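Local coordinates for protein trehalose-6-phosphate phosphatase (Candida albicans, PDB 5DXF) that belongs to glycosyltransferase family 20 through its N-terminal domain, which has the two-lobed GT-B architecture of that clan, at residues A[308-312]-A[419-423]. Residues are numbered along the deposited sequence.
Sequences HDAFS and LALLR
The last turn of helix 303-311 abuts helix 415-424, with the CA atoms of A310 and L419 5.7 Å apart. Residues 308-310 are helical, F311 closes the helix at phi/psi -116/3, and S312 turns extended. L419, in the mt rotamer, directs its CA-CB bond toward the facing helix, so that its CD1 packs 3.6 Å from CB of D309 and 3.7 Å from N of A310. A420 points away, onto helix 317-327, and L422 packs on C447 of helix 439-447. R423 (chi1 m, chi2 t, chi3 p) reaches the helix end: its NH1 donates a 3.0 Å hydrogen bond to the carbonyl O of A310, while F311, with chi1 m, brings CE1 over one face of the guanidinium, 3.5 Å from NE of R423. NH2 of R423 forms a salt bridge with E318. The contact thus joins the helix following strand 290-296 of the large N-terminal sheet to the helix between strands 406-409 and 428-430, consistent with the two-lobed GT-B fold.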
loop_
_atom_site.group_PDB
_atom_site.type_symbol
_atom_site.label_atom_id
_atom_site.label_comp_id
_atom_site.label_asym_id
_atom_site.label_seq_id
_atom_site.Cartn_x
_atom_site.Cartn_y
_atom_site.Cartn_z
ATOM N N HIS A 308 4.902 -9.470 17.529
ATOM C CA HIS A 308 5.325 -10.786 17.942
ATOM C C HIS A 308 6.522 -11.312 17.157
ATOM O O HIS A 308 7.497 -11.782 17.738
ATOM C CB HIS A 308 4.152 -11.745 17.753
ATOM C CG HIS A 308 4.512 -13.184 17.927
ATOM N ND1 HIS A 308 4.512 -14.080 16.883
ATOM C CD2 HIS A 308 4.893 -13.880 19.021
ATOM C CE1 HIS A 308 4.875 -15.267 17.328
ATOM N NE2 HIS A 308 5.112 -15.172 18.621
ATOM N N ASP A 309 6.458 -11.192 15.837
ATOM C CA ASP A 309 7.528 -11.624 14.957
ATOM C C ASP A 309 8.773 -10.805 15.173
ATOM O O ASP A 309 9.869 -11.310 15.149
ATOM C CB ASP A 309 7.080 -11.570 13.506
ATOM C CG ASP A 309 5.923 -12.481 13.227
ATOM O OD1 ASP A 309 5.359 -13.033 14.175
ATOM O OD2 ASP A 309 5.564 -12.653 12.056
ATOM N N ALA A 310 8.591 -9.523 15.390
ATOM C CA ALA A 310 9.715 -8.650 15.613
ATOM C C ALA A 310 10.467 -9.063 16.856
ATOM O O ALA A 310 11.682 -9.012 16.903
ATOM C CB ALA A 310 9.238 -7.220 15.751
ATOM N N PHE A 311 9.739 -9.450 17.886
ATOM C CA PHE A 311 10.389 -9.650 19.181
ATOM C C PHE A 311 10.375 -11.085 19.721
ATOM O O PHE A 311 10.862 -11.330 20.824
ATOM C CB PHE A 311 9.761 -8.707 20.209
ATOM C CG PHE A 311 9.874 -7.256 19.836
ATOM C CD1 PHE A 311 11.103 -6.618 19.857
ATOM C CD2 PHE A 311 8.756 -6.533 19.456
ATOM C CE1 PHE A 311 11.215 -5.285 19.509
ATOM C CE2 PHE A 311 8.861 -5.197 19.109
ATOM C CZ PHE A 311 10.093 -4.573 19.136
ATOM N N SER A 312 9.841 -12.035 18.960
ATOM C CA SER A 312 9.831 -13.424 19.423
ATOM C C SER A 312 11.204 -14.075 19.300
ATOM O O SER A 312 11.949 -13.812 18.353
ATOM C CB SER A 312 8.802 -14.255 18.653
ATOM O OG SER A 312 8.796 -15.597 19.106
ATOM N N LEU A 419 12.357 -7.396 9.393
ATOM C CA LEU A 419 12.048 -6.941 10.746
ATOM C C LEU A 419 13.312 -6.656 11.548
ATOM O O LEU A 419 13.364 -5.685 12.307
ATOM C CB LEU A 419 11.197 -7.976 11.476
ATOM C CG LEU A 419 9.826 -8.220 10.850
ATOM C CD1 LEU A 419 8.975 -9.079 11.763
ATOM C CD2 LEU A 419 9.136 -6.900 10.556
ATOM N N ALA A 420 14.320 -7.511 11.383
ATOM C CA ALA A 420 15.640 -7.249 11.944
ATOM C C ALA A 420 16.085 -5.865 11.520
ATOM O O ALA A 420 16.344 -5.012 12.359
ATOM C CB ALA A 420 16.646 -8.281 11.484
ATOM N N LEU A 421 16.161 -5.660 10.207
ATOM C CA LEU A 421 16.549 -4.374 9.625
ATOM C C LEU A 421 15.819 -3.185 10.259
ATOM O O LEU A 421 16.444 -2.175 10.595
ATOM C CB LEU A 421 16.315 -4.390 8.108
ATOM C CG LEU A 421 17.337 -5.162 7.261
ATOM C CD1 LEU A 421 16.827 -5.374 5.843
ATOM C CD2 LEU A 421 18.675 -4.438 7.249
ATOM N N LEU A 422 14.507 -3.306 10.434
ATOM C CA LEU A 422 13.743 -2.234 11.065
ATOM C C LEU A 422 14.153 -2.028 12.522
ATOM O O LEU A 422 14.284 -0.890 12.974
ATOM C CB LEU A 422 12.243 -2.515 10.979
ATOM C CG LEU A 422 11.640 -2.462 9.573
ATOM C CD1 LEU A 422 10.135 -2.666 9.624
ATOM C CD2 LEU A 422 11.985 -1.149 8.882
ATOM N N ARG A 423 14.366 -3.118 13.253
ATOM C CA ARG A 423 14.751 -3.020 14.660
ATOM C C ARG A 423 16.147 -2.419 14.867
ATOM O O ARG A 423 16.337 -1.601 15.766
ATOM C CB ARG A 423 14.670 -4.394 15.332
ATOM C CG ARG A 423 13.293 -4.738 15.887
ATOM C CD ARG A 423 13.321 -6.034 16.680
ATOM N NE ARG A 423 14.231 -5.951 17.819
ATOM C CZ ARG A 423 14.635 -6.994 18.536
ATOM N NH1 ARG A 423 14.213 -8.216 18.235
ATOM N NH2 ARG A 423 15.467 -6.817 19.553
#